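Local coordinates for lipoprotein (Leptospira interrogans serogroup Icterohaemorrhagiae serovar copenhageni, PDB 6OE6) that is of unknown function, a leptospiral lipoprotein probably tethered to the membrane by a lipid anchor, with an all-beta domain of two packed sheets, at residues E15-L21 against T53-R59; Y71-F77 against K109-A115. All blocks are in the same frame, centred on the assembly; numbering follows the deposited sequence.

Overall arrangement
Both contacts are antiparallel strand pairs, and each sits at the heart of a different sheet. Contact 1 joins 15-21 to 53-59, the inner strands of a four-stranded antiparallel sheet; contact 2 joins 71-77 to 109-115 within a five-stranded mixed sheet. Contact 1 closes before contact 2 opens; 53-59 and 70-77 are successive strands, and the link between them carries the chain from one sheet to the other. Their centres lie about 13 Å apart, with the inner faces touching: Phe16 CZ is 3.8 Å from Val114 CG2, and Trp18 CH2 is 4.0 Å from Leu112 CD2. Together they contribute facing strand pairs to a beta sandwich, with side chains meeting in its apolar core.

Contact 1. Residues E15-L21 against T53-R59; sequences EFGWVLL and TICYIYR. With FMT (formic acid), chain D.
Build 15-21 and 53-59 as extended antiparallel strands, axes 4.6 Å apart at 157°, with Trp18 opposite Tyr56. Four hydrogen-bonded pairs, Glu15-Arg59, Gly17-Ile57, Val19-Cys55 and Leu21-Thr53, each give two N-to-O bonds of 2.8-3.0 Å. Phe16, Trp18, Leu20, Ile54, Tyr56 and Tyr58 share one face. Tyr58 (t) brings CD1 over one face of the Phe16 ring (chi1 m), Phe16 CE1 to Tyr58 CD1 3.5 Å, planes oblique at 49°. Tyr56 CB makes a CH-pi contact 4.0 Å from the six-membered ring centroid of Trp18 (m, -44°), whose NE1 bonds Thr42 O. Tyr56 (p) sends its ring away from 15-21; its OH donates to O2 of a formic acid, probably from the crystallisation liquor, at 2.6 Å. Tyr58 OH bonds Asp122. On the reverse face Leu21 CG meets Cys55 SG at 3.7 Å, Gly17 leaves room for Ile57 CG2, and Glu15 OE1 salt-bridges Arg59 NH1 (3.1 Å), the arginine poorly ordered. With Leu112 packed against Phe16, Trp18 and Tyr56, their face is the aromatic inner face of a beta sandwich.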
ATOM      1  N   GLU A  15      -5.230  -9.925  -3.896  1.00 40.67           N
ATOM      2  CA  GLU A  15      -6.040  -8.918  -3.217  1.00 41.96           C
ATOM      3  C   GLU A  15      -5.203  -8.161  -2.203  1.00 41.66           C
ATOM      4  O   GLU A  15      -4.423  -8.775  -1.469  1.00 36.87           O
ATOM      5  CB  GLU A  15      -7.225  -9.541  -2.464  1.00 46.05           C
ATOM      6  CG  GLU A  15      -8.352 -10.048  -3.347  1.00 59.17           C
ATOM      7  CD  GLU A  15      -9.477 -10.670  -2.535  1.00 74.91           C
ATOM      8  OE1 GLU A  15      -9.192 -11.222  -1.447  1.00 67.04           O
ATOM      9  OE2 GLU A  15     -10.645 -10.598  -2.983  1.00 82.19           O
ATOM     10  N   PHE A  16      -5.406  -6.841  -2.137  1.00 32.96           N
ATOM     11  CA  PHE A  16      -4.837  -6.001  -1.080  1.00 31.27           C
ATOM     12  C   PHE A  16      -5.895  -5.686  -0.025  1.00 34.01           C
ATOM     13  O   PHE A  16      -7.064  -5.452  -0.353  1.00 37.39           O
ATOM     14  CB  PHE A  16      -4.292  -4.684  -1.636  1.00 30.82           C
ATOM     15  CG  PHE A  16      -3.065  -4.834  -2.490  1.00 31.11           C
ATOM     16  CD1 PHE A  16      -1.807  -4.845  -1.908  1.00 29.15           C
ATOM     17  CD2 PHE A  16      -3.170  -4.927  -3.875  1.00 37.19           C
ATOM     18  CE1 PHE A  16      -0.648  -4.972  -2.681  1.00 33.47           C
ATOM     19  CE2 PHE A  16      -2.042  -5.040  -4.671  1.00 30.75           C
ATOM     20  CZ  PHE A  16      -0.760  -5.078  -4.070  1.00 30.26           C
ATOM     21  N   GLY A  17      -5.476  -5.685   1.247  1.00 35.73           N
ATOM     22  CA  GLY A  17      -6.334  -5.264   2.331  1.00 34.73           C
ATOM     23  C   GLY A  17      -5.585  -4.285   3.214  1.00 33.37           C
ATOM     24  O   GLY A  17      -4.359  -4.277   3.248  1.00 32.40           O
ATOM     25  N   TRP A  18      -6.344  -3.456   3.939  1.00 34.14           N
ATOM     26  CA  TRP A  18      -5.754  -2.339   4.664  1.00 29.93           C
ATOM     27  C   TRP A  18      -6.418  -2.144   6.014  1.00 31.89           C
ATOM     28  O   TRP A  18      -7.609  -2.415   6.184  1.00 35.23           O
ATOM     29  CB  TRP A  18      -5.868  -1.025   3.866  1.00 27.62           C
ATOM     30  CG  TRP A  18      -5.522  -1.212   2.417  1.00 29.17           C
ATOM     31  CD1 TRP A  18      -6.334  -1.717   1.432  1.00 32.36           C
ATOM     32  CD2 TRP A  18      -4.270  -0.922   1.796  1.00 27.45           C
ATOM     33  NE1 TRP A  18      -5.661  -1.750   0.238  1.00 28.20           N
ATOM     34  CE2 TRP A  18      -4.390  -1.261   0.434  1.00 28.11           C
ATOM     35  CE3 TRP A  18      -3.059  -0.402   2.258  1.00 25.53           C
ATOM     36  CZ2 TRP A  18      -3.339  -1.105  -0.471  1.00 29.03           C
ATOM     37  CZ3 TRP A  18      -2.019  -0.240   1.355  1.00 25.46           C
ATOM     38  CH2 TRP A  18      -2.165  -0.591   0.009  1.00 26.04           C
ATOM     39  N   VAL A  19      -5.638  -1.639   6.968  1.00 31.64           N
ATOM     40  CA  VAL A  19      -6.188  -1.129   8.224  1.00 33.07           C
ATOM     41  C   VAL A  19      -5.293   0.013   8.679  1.00 36.10           C
ATOM     42  O   VAL A  19      -4.082  -0.008   8.445  1.00 31.03           O
ATOM     43  CB  VAL A  19      -6.324  -2.232   9.305  1.00 39.98           C
ATOM     44  CG1 VAL A  19      -4.969  -2.842   9.660  1.00 39.12           C
ATOM     45  CG2 VAL A  19      -6.982  -1.674  10.548  1.00 48.40           C
ATOM     46  N   LEU A  20      -5.901   1.041   9.268  1.00 34.87           N
ATOM     47  CA  LEU A  20      -5.167   2.192   9.777  1.00 33.95           C
ATOM     48  C   LEU A  20      -4.987   2.043  11.282  1.00 37.84           C
ATOM     49  O   LEU A  20      -5.958   1.767  11.996  1.00 48.57           O
ATOM     50  CB  LEU A  20      -5.906   3.490   9.458  1.00 36.38           C
ATOM     51  CG  LEU A  20      -6.107   3.857   7.996  1.00 35.03           C
ATOM     52  CD1 LEU A  20      -6.885   5.146   7.887  1.00 39.34           C
ATOM     53  CD2 LEU A  20      -4.734   4.014   7.334  1.00 34.75           C
ATOM     54  N   LEU A  21      -3.753   2.236  11.762  1.00 36.99           N
ATOM     55  CA  LEU A  21      -3.406   2.014  13.164  1.00 38.90           C
ATOM     56  C   LEU A  21      -2.924   3.299  13.820  1.00 41.22           C
ATOM     57  O   LEU A  21      -2.104   4.029  13.259  1.00 40.43           O
ATOM     58  CB  LEU A  21      -2.323   0.949  13.299  1.00 49.35           C
ATOM     59  CG  LEU A  21      -2.731  -0.519  13.305  1.00 57.86           C
ATOM     60  CD1 LEU A  21      -1.696  -1.305  14.111  1.00 57.73           C
ATOM     61  CD2 LEU A  21      -4.126  -0.704  13.876  1.00 61.23           C
ATOM     62  N   THR A  53      -0.678   4.834  11.016  1.00 32.73           N
ATOM     63  CA  THR A  53       0.200   3.882  10.345  1.00 32.49           C
ATOM     64  C   THR A  53      -0.639   3.052   9.379  1.00 31.09           C
ATOM     65  O   THR A  53      -1.699   2.540   9.744  1.00 32.75           O
ATOM     66  CB  THR A  53       0.939   3.031  11.385  1.00 33.09           C
ATOM     67  OG1 THR A  53       1.872   3.871  12.084  1.00 34.97           O
ATOM     68  CG2 THR A  53       1.728   1.895  10.724  1.00 33.40           C
ATOM     69  N   ILE A  54      -0.198   2.981   8.122  1.00 24.81           N
ATOM     70  CA  ILE A  54      -0.949   2.327   7.051  1.00 23.98           C
ATOM     71  C   ILE A  54      -0.486   0.879   7.005  1.00 28.17           C
ATOM     72  O   ILE A  54       0.657   0.615   6.629  1.00 26.85           O
ATOM     73  CB  ILE A  54      -0.712   3.010   5.706  1.00 23.19           C
ATOM     74  CG1 ILE A  54      -1.158   4.501   5.749  1.00 23.65           C
ATOM     75  CG2 ILE A  54      -1.401   2.191   4.551  1.00 25.09           C
ATOM     76  CD1 ILE A  54      -0.547   5.398   4.629  1.00 23.97           C
ATOM     77  N   CYS A  55      -1.357  -0.056   7.386  1.00 26.71           N
ATOM     78  CA  CYS A  55      -1.013  -1.479   7.422  1.00 28.18           C
ATOM     79  C   CYS A  55      -1.679  -2.198   6.259  1.00 33.57           C
ATOM     80  O   CYS A  55      -2.878  -2.016   6.022  1.00 30.72           O
ATOM     81  CB  CYS A  55      -1.460  -2.126   8.733  1.00 30.95           C
ATOM     82  SG  CYS A  55      -0.862  -1.283  10.204  1.00 35.22           S
ATOM     83  N   TYR A  56      -0.917  -3.015   5.537  1.00 28.40           N
ATOM     84  CA  TYR A  56      -1.491  -3.747   4.420  1.00 24.37           C
ATOM     85  C   TYR A  56      -1.275  -5.242   4.574  1.00 30.76           C
ATOM     86  O   TYR A  56      -0.390  -5.730   5.300  1.00 30.99           O
ATOM     87  CB  TYR A  56      -0.930  -3.274   3.048  1.00 24.76           C
ATOM     88  CG  TYR A  56       0.482  -3.773   2.800  1.00 25.37           C
ATOM     89  CD1 TYR A  56       0.711  -5.002   2.182  1.00 29.77           C
ATOM     90  CD2 TYR A  56       1.571  -3.026   3.189  1.00 30.33           C
ATOM     91  CE1 TYR A  56       1.998  -5.475   1.986  1.00 30.86           C
ATOM     92  CE2 TYR A  56       2.852  -3.483   2.999  1.00 28.70           C
ATOM     93  CZ  TYR A  56       3.063  -4.705   2.389  1.00 35.42           C
ATOM     94  OH  TYR A  56       4.359  -5.149   2.214  1.00 36.02           O
ATOM     95  N   ILE A  57      -2.144  -5.971   3.896  1.00 32.19           N
ATOM     96  CA  ILE A  57      -1.975  -7.395   3.684  1.00 32.26           C
ATOM     97  C   ILE A  57      -2.106  -7.613   2.185  1.00 35.21           C
ATOM     98  O   ILE A  57      -2.849  -6.895   1.502  1.00 32.78           O
ATOM     99  CB  ILE A  57      -3.009  -8.217   4.488  1.00 38.49           C
ATOM    100  CG1 ILE A  57      -2.649  -9.700   4.468  1.00 37.23           C
ATOM    101  CG2 ILE A  57      -4.427  -7.988   3.965  1.00 38.11           C
ATOM    102  CD1 ILE A  57      -3.442 -10.536   5.472  1.00 44.86           C
ATOM    103  N   TYR A  58      -1.340  -8.564   1.652  1.00 30.09           N
ATOM    104  CA  TYR A  58      -1.535  -9.005   0.274  1.00 29.92           C
ATOM    105  C   TYR A  58      -1.786 -10.503   0.250  1.00 35.03           C
ATOM    106  O   TYR A  58      -0.981 -11.275   0.773  1.00 37.93           O
ATOM    107  CB  TYR A  58      -0.336  -8.661  -0.626  1.00 32.19           C
ATOM    108  CG  TYR A  58      -0.582  -9.053  -2.067  1.00 35.43           C
ATOM    109  CD1 TYR A  58      -1.489  -8.356  -2.850  1.00 31.89           C
ATOM    110  CD2 TYR A  58       0.057 -10.147  -2.631  1.00 37.60           C
ATOM    111  CE1 TYR A  58      -1.732  -8.724  -4.160  1.00 36.16           C
ATOM    112  CE2 TYR A  58      -0.177 -10.516  -3.936  1.00 39.52           C
ATOM    113  CZ  TYR A  58      -1.069  -9.803  -4.698  1.00 38.22           C
ATOM    114  OH  TYR A  58      -1.316 -10.174  -5.998  1.00 42.96           O
ATOM    115  N   ARG A  59      -2.894 -10.912  -0.356  1.00 36.25           N
ATOM    116  CA  ARG A  59      -3.211 -12.331  -0.498  1.00 40.24           C
ATOM    117  C   ARG A  59      -2.936 -12.751  -1.934  1.00 44.96           C
ATOM    118  O   ARG A  59      -3.558 -12.227  -2.865  1.00 47.62           O
ATOM    119  CB  ARG A  59      -4.659 -12.630  -0.121  1.00 43.82           C
ATOM    120  CG  ARG A  59      -4.973 -14.143  -0.199  1.00 74.53           C
ATOM    121  CD  ARG A  59      -6.258 -14.529   0.521  1.00 81.46           C
ATOM    122  NE  ARG A  59      -6.527 -13.667   1.668  1.00 91.52           N
ATOM    123  CZ  ARG A  59      -7.664 -13.005   1.858  1.00 94.69           C
ATOM    124  NH1 ARG A  59      -8.658 -13.121   0.985  1.00 95.68           N
ATOM    125  NH2 ARG A  59      -7.812 -12.236   2.929  1.00 93.62           N
TER
HETATM  126  C   FMT D 202       6.570  -3.001   4.445  1.00 34.02           C
HETATM  127  O1  FMT D 202       6.580  -3.089   5.665  1.00 38.03           O
HETATM  128  O2  FMT D 202       6.114  -3.895   3.732  1.00 42.45           O

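Contact 2. Residues Y71-F77 against K109-A115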
ATOM      1  N   TYR A  71       9.315  -9.763  -2.797  1.00 35.94           N
ATOM      2  CA  TYR A  71       9.674  -8.398  -2.451  1.00 32.35           C
ATOM      3  C   TYR A  71       8.451  -7.508  -2.606  1.00 31.93           C
ATOM      4  O   TYR A  71       7.541  -7.799  -3.385  1.00 30.61           O
ATOM      5  CB  TYR A  71      10.790  -7.829  -3.338  1.00 34.54           C
ATOM      6  CG  TYR A  71      12.156  -8.452  -3.120  1.00 39.27           C
ATOM      7  CD1 TYR A  71      13.090  -7.852  -2.282  1.00 47.24           C
ATOM      8  CD2 TYR A  71      12.508  -9.627  -3.759  1.00 48.72           C
ATOM      9  CE1 TYR A  71      14.339  -8.409  -2.083  1.00 53.68           C
ATOM     10  CE2 TYR A  71      13.750 -10.195  -3.568  1.00 54.74           C
ATOM     11  CZ  TYR A  71      14.662  -9.582  -2.725  1.00 61.32           C
ATOM     12  OH  TYR A  71      15.903 -10.139  -2.527  1.00 66.39           O
ATOM     13  N   VAL A  72       8.448  -6.405  -1.861  1.00 25.79           N
ATOM     14  CA  VAL A  72       7.607  -5.266  -2.201  1.00 24.48           C
ATOM     15  C   VAL A  72       8.517  -4.088  -2.491  1.00 27.18           C
ATOM     16  O   VAL A  72       9.656  -4.022  -2.015  1.00 30.40           O
ATOM     17  CB  VAL A  72       6.611  -4.902  -1.085  1.00 27.21           C
ATOM     18  CG1 VAL A  72       5.632  -6.066  -0.880  1.00 28.75           C
ATOM     19  CG2 VAL A  72       7.367  -4.569   0.217  1.00 30.13           C
ATOM     20  N   SER A  73       7.990  -3.141  -3.272  1.00 24.15           N
ATOM     21  CA  SER A  73       8.610  -1.832  -3.391  1.00 25.45           C
ATOM     22  C   SER A  73       7.532  -0.777  -3.235  1.00 26.39           C
ATOM     23  O   SER A  73       6.357  -0.993  -3.550  1.00 24.42           O
ATOM     24  CB  SER A  73       9.349  -1.665  -4.718  1.00 32.01           C
ATOM     25  OG  SER A  73       8.447  -1.446  -5.775  1.00 31.88           O
ATOM     26  N   LEU A  74       7.931   0.359  -2.697  1.00 22.63           N
ATOM     27  CA  LEU A  74       7.061   1.511  -2.652  1.00 21.79           C
ATOM     28  C   LEU A  74       7.715   2.623  -3.447  1.00 21.88           C
ATOM     29  O   LEU A  74       8.930   2.835  -3.355  1.00 23.09           O
ATOM     30  CB  LEU A  74       6.825   1.935  -1.197  1.00 22.92           C
ATOM     31  CG  LEU A  74       5.697   2.948  -0.995  1.00 25.76           C
ATOM     32  CD1 LEU A  74       4.325   2.315  -1.303  1.00 22.95           C
ATOM     33  CD2 LEU A  74       5.710   3.382   0.492  1.00 23.85           C
ATOM     34  N   SER A  75       6.921   3.302  -4.259  1.00 21.04           N
ATOM     35  CA  SER A  75       7.385   4.416  -5.064  1.00 21.15           C
ATOM     36  C   SER A  75       6.562   5.646  -4.723  1.00 21.36           C
ATOM     37  O   SER A  75       5.362   5.542  -4.476  1.00 22.66           O
ATOM     38  CB  SER A  75       7.231   4.117  -6.569  1.00 21.57           C
ATOM     39  OG  SER A  75       7.991   2.974  -6.956  1.00 24.11           O
ATOM     40  N   LYS A  76       7.192   6.815  -4.761  1.00 22.55           N
ATOM     41  CA  LYS A  76       6.495   8.062  -4.491  1.00 22.11           C
ATOM     42  C   LYS A  76       6.415   8.865  -5.785  1.00 20.81           C
ATOM     43  O   LYS A  76       7.382   8.929  -6.542  1.00 23.15           O
ATOM     44  CB  LYS A  76       7.198   8.892  -3.412  1.00 23.21           C
ATOM     45  CG  LYS A  76       6.371  10.151  -3.010  1.00 26.40           C
ATOM     46  CD  LYS A  76       7.078  10.905  -1.866  1.00 38.81           C
ATOM     47  CE  LYS A  76       6.183  11.980  -1.243  1.00 52.85           C
ATOM     48  NZ  LYS A  76       5.895  13.106  -2.165  1.00 56.76           N
ATOM     49  N   PHE A  77       5.269   9.471  -6.044  1.00 20.65           N
ATOM     50  CA  PHE A  77       5.112  10.231  -7.288  1.00 21.24           C
ATOM     51  C   PHE A  77       5.755  11.619  -7.187  1.00 23.21           C
ATOM     52  O   PHE A  77       5.439  12.420  -6.280  1.00 25.13           O
ATOM     53  CB  PHE A  77       3.621  10.345  -7.587  1.00 22.48           C
ATOM     54  CG  PHE A  77       3.295  10.778  -8.989  1.00 21.63           C
ATOM     55  CD1 PHE A  77       3.192   9.841 -10.000  1.00 22.10           C
ATOM     56  CD2 PHE A  77       3.087  12.108  -9.284  1.00 24.89           C
ATOM     57  CE1 PHE A  77       2.855  10.226 -11.294  1.00 24.96           C
ATOM     58  CE2 PHE A  77       2.748  12.507 -10.568  1.00 26.97           C
ATOM     59  CZ  PHE A  77       2.632  11.551 -11.579  1.00 25.69           C
ATOM     60  N   LYS A 109       1.345  10.744  -3.478  1.00 24.81           N
ATOM     61  CA  LYS A 109       0.769   9.615  -4.189  1.00 25.09           C
ATOM     62  C   LYS A 109       1.818   8.515  -4.242  1.00 24.47           C
ATOM     63  O   LYS A 109       2.978   8.787  -4.563  1.00 22.67           O
ATOM     64  CB  LYS A 109       0.341  10.049  -5.604  1.00 28.51           C
ATOM     65  CG  LYS A 109      -0.483   8.992  -6.348  1.00 34.82           C
ATOM     66  CD  LYS A 109      -1.157   9.605  -7.606  1.00 35.74           C
ATOM     67  CE  LYS A 109      -0.148   9.905  -8.703  1.00 44.76           C
ATOM     68  NZ  LYS A 109      -0.781  10.453  -9.960  1.00 49.14           N
ATOM     69  N   TYR A 110       1.404   7.282  -3.940  1.00 19.35           N
ATOM     70  CA  TYR A 110       2.318   6.155  -3.781  1.00 21.92           C
ATOM     71  C   TYR A 110       1.851   4.961  -4.587  1.00 21.61           C
ATOM     72  O   TYR A 110       0.652   4.780  -4.831  1.00 22.98           O
ATOM     73  CB  TYR A 110       2.433   5.706  -2.294  1.00 20.72           C
ATOM     74  CG  TYR A 110       3.062   6.795  -1.445  1.00 19.71           C
ATOM     75  CD1 TYR A 110       4.451   6.828  -1.281  1.00 23.86           C
ATOM     76  CD2 TYR A 110       2.285   7.808  -0.875  1.00 22.56           C
ATOM     77  CE1 TYR A 110       5.058   7.828  -0.558  1.00 20.56           C
ATOM     78  CE2 TYR A 110       2.884   8.812  -0.127  1.00 25.90           C
ATOM     79  CZ  TYR A 110       4.281   8.800   0.024  1.00 25.72           C
ATOM     80  OH  TYR A 110       4.914   9.782   0.745  1.00 25.31           O
ATOM     81  N   LEU A 111       2.830   4.135  -4.973  1.00 22.31           N
ATOM     82  CA  LEU A 111       2.613   2.932  -5.762  1.00 24.11           C
ATOM     83  C   LEU A 111       3.325   1.798  -5.046  1.00 22.60           C
ATOM     84  O   LEU A 111       4.553   1.837  -4.874  1.00 22.58           O
ATOM     85  CB  LEU A 111       3.157   3.095  -7.189  1.00 22.97           C
ATOM     86  CG  LEU A 111       3.061   1.885  -8.129  1.00 25.94           C
ATOM     87  CD1 LEU A 111       1.591   1.524  -8.361  1.00 29.07           C
ATOM     88  CD2 LEU A 111       3.794   2.164  -9.447  1.00 28.18           C
ATOM     89  N   LEU A 112       2.562   0.790  -4.657  1.00 19.79           N
ATOM     90  CA  LEU A 112       3.094  -0.386  -3.958  1.00 19.24           C
ATOM     91  C   LEU A 112       3.083  -1.530  -4.959  1.00 25.12           C
ATOM     92  O   LEU A 112       2.040  -1.815  -5.549  1.00 25.11           O
ATOM     93  CB  LEU A 112       2.220  -0.717  -2.747  1.00 22.78           C
ATOM     94  CG  LEU A 112       2.451  -2.039  -2.006  1.00 20.94           C
ATOM     95  CD1 LEU A 112       3.887  -2.109  -1.452  1.00 23.42           C
ATOM     96  CD2 LEU A 112       1.425  -2.117  -0.870  1.00 23.65           C
ATOM     97  N   LYS A 113       4.240  -2.155  -5.177  1.00 23.23           N
ATOM     98  CA  LYS A 113       4.355  -3.279  -6.096  1.00 23.93           C
ATOM     99  C   LYS A 113       4.714  -4.531  -5.310  1.00 25.71           C
ATOM    100  O   LYS A 113       5.438  -4.462  -4.318  1.00 26.26           O
ATOM    101  CB  LYS A 113       5.442  -3.033  -7.145  1.00 27.34           C
ATOM    102  CG  LYS A 113       5.191  -1.826  -8.088  1.00 29.40           C
ATOM    103  CD  LYS A 113       6.329  -1.694  -9.059  1.00 34.50           C
ATOM    104  CE  LYS A 113       6.214  -0.410  -9.873  1.00 36.43           C
ATOM    105  NZ  LYS A 113       7.219  -0.415 -10.951  1.00 42.60           N
ATOM    106  N   VAL A 114       4.216  -5.674  -5.779  1.00 28.36           N
ATOM    107  CA  VAL A 114       4.527  -6.971  -5.183  1.00 29.66           C
ATOM    108  C   VAL A 114       5.257  -7.805  -6.233  1.00 33.05           C
ATOM    109  O   VAL A 114       4.778  -7.939  -7.363  1.00 34.11           O
ATOM    110  CB  VAL A 114       3.263  -7.702  -4.694  1.00 29.29           C
ATOM    111  CG1 VAL A 114       3.660  -9.114  -4.167  1.00 32.88           C
ATOM    112  CG2 VAL A 114       2.506  -6.897  -3.623  1.00 28.17           C
ATOM    113  N   ALA A 115       6.422  -8.341  -5.867  1.00 35.43           N
ATOM    114  CA  ALA A 115       7.211  -9.171  -6.765  1.00 37.86           C
ATOM    115  C   ALA A 115       7.339 -10.571  -6.190  1.00 38.42           C
ATOM    116  O   ALA A 115       7.544 -10.742  -4.985  1.00 39.52           O
ATOM    117  CB  ALA A 115       8.603  -8.580  -6.998  1.00 41.08           C
TER
HETATM  118  O   HOH W   1       6.754   0.703  -6.284  1.00 24.95           O
HETATM  119  O   HOH W   2       8.830   2.182  -9.319  1.00 38.17           O
HETATM  120  O   HOH W   3       3.572  12.495  -4.321  1.00 31.39           O
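Tyr71 starts the pairing with two backbone bonds to Ala115, Tyr71 N to Ala115 O at 3.0 Å and Ala115 N to Tyr71 O at 2.8 Å; its ring leads away from the partner strand. At Val72 the face changes: Val72 CB lies 3.9 Å from Leu112 CD1, and Val72 CG1 4.2 Å from Val114 CG2, while Val72 CA makes a CA-H...O contact with Lys113 O at 3.1 Å. Ser73 bonds Lys113 in both directions (Ser73 N to Lys113 O 3.1 Å, Lys113 N to Ser73 O 2.9 Å). Ser73 OG holds water 1 at 2.8 Å, which also bonds Ser75 OG at 2.7 Å and donates to Leu111 O at 2.8 Å. Leu74 turns inward, its CD1 4.0 Å from both Tyr110 CB and Leu112 CB. This face, with Val72, Leu112 and Val114, is one inner layer of the beta sandwich: Tyr56 and Phe102 of the opposite sheet pack against Leu112. Ser75 pairs with Leu111 through two 2.9 Å bonds, Ser75 N to Leu111 O and Leu111 N to Ser75 O, and Ser75 OG also meets water 2 at 2.6 Å. Lys76 stretches along the Tyr110 side chain, Lys76 CE to Tyr110 OH 3.2 Å; that hydroxyl bonds Ser106 O. Water 3 accepts from Lys76 NZ (3.2 Å) and Lys109 N (3.0 Å) and donates to Phe77 O (2.7 Å). Phe77 N bonds Lys109 O at 2.8 Å, and over the Phe77 ring lies the Lys109 ammonium in a cation-pi contact, NZ 3.8 Å from the ring centroid and 9° off the normal, while Tyr81 meets the same ring edge-to-face.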